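Local coordinates for Sys-1 protein (Caenorhabditis elegans, PDB 3C2G) that acts as a beta-catenin-type transcription coregulator in the Wnt signaling asymmetry pathway, binding the TCF transcription factor POP-1 directly, at residues A[9-14]-A[55-60]; A[31-34]-A[38-41]. One frame throughout, in Å; residues are numbered along the deposited sequence.

How the interactions relate
Both contacts lie near the N terminus of the armadillo domain, among its first three helices. The chain begins with helix 3-13, turns, and continues through helix 20-37. Interaction 2 comes there, as 38-41 folds back on 31-34. It closes a very short loop with three residues between its segments. The chain then enters helix 47-62, whose later part returns to 9-14 and makes interaction 1. That contact closes a loop of 40 residues, and interaction 2 falls wholly within it. Interaction 1 ties the first helix to the third, while interaction 2 packs the start of the next connection against the end of the second. Side-chain packing of I11 against W33 joins the two.

Interaction 1 (A[9-14]-A[55-60]); sequences QAIRLW and LNIIYD
I57 and D60, one helical turn apart, meet the W14 indole, one over a face and the other at the edge. I57 CG2 makes a CH-pi contact, 3.6 Å from the centroid of the six-membered ring and 14° off its normal. The longer branch of I57 runs along the five-membered part of the ring, with CG1 3.9 Å from W14 CG. Its CD1 reaches I11 CG1 at 4.1 Å and also touches W14 CB. W14 NE1 donates a hydrogen bond to D60 OD2, 2.7 Å long with an N-H...O angle of 163°. The oxygen lies close to the indole plane. The carboxylate is turned nearly perpendicular to the ring, and OD2 is met on its anti side, well out of the carboxylate plane.

W14 CG stands anti to the backbone N (chi1 178°), which carries the indole across to helix 47-62. R23 forms a salt bridge with the same D60 OD2 and a cation-pi contact with W14. The oxygen's negative charge is probably stabilised by two partners. Helix 20-37 packs here too: M26 touches W14 and I30 touches I11. F15 touches I57 and D60. The contact therefore joins the first and third helices of the armadillo domain.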
loop_
_atom_site.group_PDB
_atom_site.type_symbol
_atom_site.label_atom_id
_atom_site.label_comp_id
_atom_site.label_asym_id
_atom_site.label_seq_id
_atom_site.Cartn_x
_atom_site.Cartn_y
_atom_site.Cartn_z
ATOM N N GLN A 9 24.204 -4.690 50.187
ATOM C CA GLN A 9 25.256 -5.667 50.454
ATOM C C GLN A 9 25.464 -6.535 49.209
ATOM O O GLN A 9 26.588 -6.711 48.751
ATOM C CB GLN A 9 24.933 -6.521 51.692
ATOM C CG GLN A 9 26.176 -7.160 52.339
ATOM C CD GLN A 9 25.885 -8.440 53.123
ATOM O OE1 GLN A 9 25.154 -9.322 52.662
ATOM N NE2 GLN A 9 26.483 -8.555 54.306
ATOM N N ALA A 10 24.357 -7.040 48.663
ATOM C CA ALA A 10 24.334 -7.823 47.423
ATOM C C ALA A 10 25.047 -7.125 46.256
ATOM O O ALA A 10 25.870 -7.739 45.565
ATOM C CB ALA A 10 22.888 -8.157 47.041
ATOM N N ILE A 11 24.734 -5.848 46.052
ATOM C CA ILE A 11 25.359 -5.042 45.007
ATOM C C ILE A 11 26.862 -4.854 45.273
ATOM O O ILE A 11 27.695 -5.071 44.384
ATOM C CB ILE A 11 24.601 -3.688 44.841
ATOM C CG1 ILE A 11 23.262 -3.933 44.130
ATOM C CG2 ILE A 11 25.442 -2.659 44.084
ATOM C CD1 ILE A 11 22.208 -2.881 44.360
ATOM N N ARG A 12 27.194 -4.477 46.507
ATOM C CA ARG A 12 28.574 -4.259 46.927
ATOM C C ARG A 12 29.410 -5.536 46.826
ATOM O O ARG A 12 30.579 -5.487 46.441
ATOM C CB ARG A 12 28.609 -3.688 48.357
ATOM C CG ARG A 12 29.995 -3.667 49.016
ATOM C CD ARG A 12 29.991 -2.993 50.392
ATOM N NE ARG A 12 29.717 -3.918 51.495
ATOM C CZ ARG A 12 28.623 -3.876 52.258
ATOM N NH1 ARG A 12 27.684 -2.948 52.050
ATOM N NH2 ARG A 12 28.464 -4.764 53.238
ATOM N N LEU A 13 28.803 -6.673 47.151
ATOM C CA LEU A 13 29.532 -7.936 47.256
ATOM C C LEU A 13 29.505 -8.818 46.002
ATOM O O LEU A 13 30.248 -9.808 45.913
ATOM C CB LEU A 13 29.035 -8.729 48.475
ATOM C CG LEU A 13 29.865 -8.746 49.777
ATOM C CD1 LEU A 13 30.495 -7.398 50.152
ATOM C CD2 LEU A 13 29.025 -9.288 50.942
ATOM N N TRP A 14 28.656 -8.465 45.038
ATOM C CA TRP A 14 28.421 -9.335 43.880
ATOM C C TRP A 14 29.710 -9.865 43.250
ATOM O O TRP A 14 29.877 -11.081 43.085
ATOM C CB TRP A 14 27.564 -8.642 42.811
ATOM C CG TRP A 14 27.363 -9.521 41.603
ATOM C CD1 TRP A 14 28.181 -9.615 40.514
ATOM C CD2 TRP A 14 26.296 -10.460 41.389
ATOM N NE1 TRP A 14 27.684 -10.544 39.630
ATOM C CE2 TRP A 14 26.526 -11.072 40.136
ATOM C CE3 TRP A 14 25.159 -10.829 42.125
ATOM C CZ2 TRP A 14 25.668 -12.044 39.605
ATOM C CZ3 TRP A 14 24.303 -11.796 41.598
ATOM C CH2 TRP A 14 24.563 -12.392 40.348
ATOM N N LEU A 55 22.837 -2.891 35.934
ATOM C CA LEU A 55 22.987 -3.387 34.574
ATOM C C LEU A 55 24.228 -4.254 34.492
ATOM O O LEU A 55 24.214 -5.319 33.864
ATOM C CB LEU A 55 23.057 -2.245 33.550
ATOM C CG LEU A 55 21.780 -1.435 33.269
ATOM C CD1 LEU A 55 22.062 -0.298 32.277
ATOM C CD2 LEU A 55 20.642 -2.326 32.770
ATOM N N ASN A 56 25.293 -3.806 35.151
ATOM C CA ASN A 56 26.548 -4.536 35.111
ATOM C C ASN A 56 26.450 -5.878 35.812
ATOM O O ASN A 56 27.131 -6.823 35.420
ATOM C CB ASN A 56 27.695 -3.692 35.665
ATOM C CG ASN A 56 28.220 -2.685 34.650
ATOM O OD1 ASN A 56 27.856 -2.718 33.464
ATOM N ND2 ASN A 56 29.092 -1.793 35.106
ATOM N N ILE A 57 25.582 -5.966 36.820
ATOM C CA ILE A 57 25.313 -7.242 37.482
ATOM C C ILE A 57 24.436 -8.158 36.613
ATOM O O ILE A 57 24.718 -9.361 36.470
ATOM C CB ILE A 57 24.699 -7.062 38.905
ATOM C CG1 ILE A 57 25.738 -6.464 39.863
ATOM C CG2 ILE A 57 24.224 -8.395 39.458
ATOM C CD1 ILE A 57 25.186 -6.101 41.245
ATOM N N ILE A 58 23.372 -7.599 36.041
ATOM C CA ILE A 58 22.553 -8.355 35.095
ATOM C C ILE A 58 23.442 -9.028 34.042
ATOM O O ILE A 58 23.386 -10.260 33.847
ATOM C CB ILE A 58 21.468 -7.472 34.449
ATOM C CG1 ILE A 58 20.387 -7.149 35.486
ATOM C CG2 ILE A 58 20.879 -8.174 33.232
ATOM C CD1 ILE A 58 19.494 -6.017 35.114
ATOM N N TYR A 59 24.294 -8.229 33.409
ATOM C CA TYR A 59 25.224 -8.734 32.402
ATOM C C TYR A 59 26.119 -9.847 32.956
ATOM O O TYR A 59 26.189 -10.943 32.394
ATOM C CB TYR A 59 26.057 -7.579 31.855
ATOM C CG TYR A 59 27.027 -7.931 30.750
ATOM C CD1 TYR A 59 26.834 -9.060 29.953
ATOM C CD2 TYR A 59 28.127 -7.110 30.478
ATOM C CE1 TYR A 59 27.713 -9.374 28.943
ATOM C CE2 TYR A 59 29.002 -7.405 29.452
ATOM C CZ TYR A 59 28.791 -8.540 28.688
ATOM O OH TYR A 59 29.663 -8.871 27.674
ATOM N N ASP A 60 26.781 -9.574 34.077
ATOM C CA ASP A 60 27.649 -10.564 34.699
ATOM C C ASP A 60 26.941 -11.880 35.056
ATOM O O ASP A 60 27.492 -12.960 34.840
ATOM C CB ASP A 60 28.345 -9.985 35.934
ATOM C CG ASP A 60 29.360 -10.939 36.502
ATOM O OD1 ASP A 60 30.459 -11.041 35.904
ATOM O OD2 ASP A 60 29.035 -11.615 37.511
#

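Interaction 2 (A[31-34]-A[38-41]); sequences RTWI and KFAQ
This is a helix C-terminus: K38 and F39 leave helix 20-37 and fold back on W33 and I34, near the start of the armadillo domain. It lies where that helix gives way to the loop leading into helix 47-62. K38 is the first residue to leave helical geometry, with phi at +61°. Its backbone N still donates to I34 O, at 3.1 Å with an N-H...O angle of 137°. The bond is thus clearly bent, and the donor sits well off the carbonyl plane. The aliphatic start of the K38 side chain passes the same carbonyl, with CG 3.7 Å from I34 O.

F39 also has a positive phi, and its ring folds back along the helix it follows. F39 and I34 lie side by side and point the same way. F39 CE2 approaches I34 CG2 at 3.8 Å, while CZ lies near I34 CG1 and CD1. Both branches of the isoleucine therefore meet the far end of the phenyl ring.

W33 meets the ring on the CE1 side, whereas I34 lies at CE2 and CZ. W33 CH2 is 4.2 Å from F39 CE1. The six-membered ring of W33 and the F39 ring have centroids 5.4 Å apart and planes at 60°, an oblique aromatic pair.

M47 and C50 of helix 47-62 also touch F39, and I54 of that helix touches W33 and I34. With an alanine in place of F39, I34 and the W33 ring would probably lose their shared aromatic neighbour, and the loop's hold on the helix would weaken.

The chemistry is mostly apolar. One bent backbone bond marks the turn, and buried aromatic and aliphatic carbons seat the loop against the helix.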
loop_
_atom_site.group_PDB
_atom_site.type_symbol
_atom_site.label_atom_id
_atom_site.label_comp_id
_atom_site.label_asym_id
_atom_site.label_seq_id
_atom_site.Cartn_x
_atom_site.Cartn_y
_atom_site.Cartn_z
ATOM N N ARG A 31 16.145 -8.003 43.168
ATOM C CA ARG A 31 14.852 -7.940 42.488
ATOM C C ARG A 31 13.762 -7.501 43.452
ATOM O O ARG A 31 12.964 -6.613 43.149
ATOM C CB ARG A 31 14.506 -9.290 41.859
ATOM C CG ARG A 31 13.217 -9.289 41.057
ATOM C CD ARG A 31 12.869 -10.688 40.563
ATOM N NE ARG A 31 11.524 -10.715 39.998
ATOM C CZ ARG A 31 10.449 -11.207 40.608
ATOM N NH1 ARG A 31 10.541 -11.746 41.821
ATOM N NH2 ARG A 31 9.276 -11.164 39.992
ATOM N N THR A 32 13.752 -8.121 44.626
ATOM C CA THR A 32 12.779 -7.801 45.660
ATOM C C THR A 32 12.841 -6.325 46.026
ATOM O O THR A 32 11.815 -5.651 46.072
ATOM C CB THR A 32 12.998 -8.672 46.897
ATOM O OG1 THR A 32 13.007 -10.048 46.496
ATOM C CG2 THR A 32 11.894 -8.449 47.922
ATOM N N TRP A 33 14.052 -5.822 46.256
ATOM C CA TRP A 33 14.252 -4.410 46.569
ATOM C C TRP A 33 13.649 -3.490 45.510
ATOM O O TRP A 33 12.940 -2.541 45.842
ATOM C CB TRP A 33 15.743 -4.116 46.758
ATOM C CG TRP A 33 16.090 -2.662 46.917
ATOM C CD1 TRP A 33 15.692 -1.825 47.918
ATOM C CD2 TRP A 33 16.923 -1.884 46.053
ATOM N NE1 TRP A 33 16.217 -0.566 47.728
ATOM C CE2 TRP A 33 16.980 -0.576 46.591
ATOM C CE3 TRP A 33 17.623 -2.161 44.872
ATOM C CZ2 TRP A 33 17.710 0.451 45.989
ATOM C CZ3 TRP A 33 18.351 -1.141 44.273
ATOM C CH2 TRP A 33 18.388 0.152 44.834
ATOM N N ILE A 34 13.937 -3.792 44.243
ATOM C CA ILE A 34 13.440 -3.014 43.106
ATOM C C ILE A 34 11.916 -3.083 42.994
ATOM O O ILE A 34 11.256 -2.051 42.876
ATOM C CB ILE A 34 14.133 -3.442 41.780
ATOM C CG1 ILE A 34 15.612 -3.039 41.815
ATOM C CG2 ILE A 34 13.438 -2.822 40.565
ATOM C CD1 ILE A 34 16.480 -3.706 40.777
ATOM N N LYS A 38 11.135 0.665 44.273
ATOM C CA LYS A 38 11.063 1.351 42.972
ATOM C C LYS A 38 12.045 2.533 42.862
ATOM O O LYS A 38 11.754 3.535 42.202
ATOM C CB LYS A 38 9.612 1.767 42.644
ATOM C CG LYS A 38 8.656 0.584 42.433
ATOM C CD LYS A 38 7.184 1.011 42.406
ATOM C CE LYS A 38 6.485 0.809 43.766
ATOM N NZ LYS A 38 6.843 1.838 44.789
ATOM N N PHE A 39 13.203 2.391 43.516
ATOM C CA PHE A 39 14.295 3.382 43.488
ATOM C C PHE A 39 13.982 4.723 44.164
ATOM O O PHE A 39 14.770 5.667 44.069
ATOM C CB PHE A 39 14.777 3.634 42.049
ATOM C CG PHE A 39 15.460 2.459 41.415
ATOM C CD1 PHE A 39 16.837 2.313 41.500
ATOM C CD2 PHE A 39 14.727 1.513 40.713
ATOM C CE1 PHE A 39 17.476 1.228 40.912
ATOM C CE2 PHE A 39 15.356 0.427 40.119
ATOM C CZ PHE A 39 16.736 0.285 40.221
ATOM N N ALA A 40 12.849 4.796 44.856
ATOM C CA ALA A 40 12.332 6.061 45.389
ATOM C C ALA A 40 13.219 6.724 46.451
ATOM O O ALA A 40 13.247 7.952 46.566
ATOM C CB ALA A 40 10.910 5.869 45.920
ATOM N N GLN A 41 13.946 5.913 47.215
ATOM C CA GLN A 41 14.849 6.437 48.245
ATOM C C GLN A 41 16.235 6.809 47.699
ATOM O O GLN A 41 17.067 7.351 48.430
ATOM C CB GLN A 41 14.966 5.462 49.427
ATOM C CG GLN A 41 13.653 5.212 50.191
ATOM C CD GLN A 41 12.909 6.498 50.568
ATOM O OE1 GLN A 41 11.759 6.699 50.171
ATOM N NE2 GLN A 41 13.570 7.373 51.326
#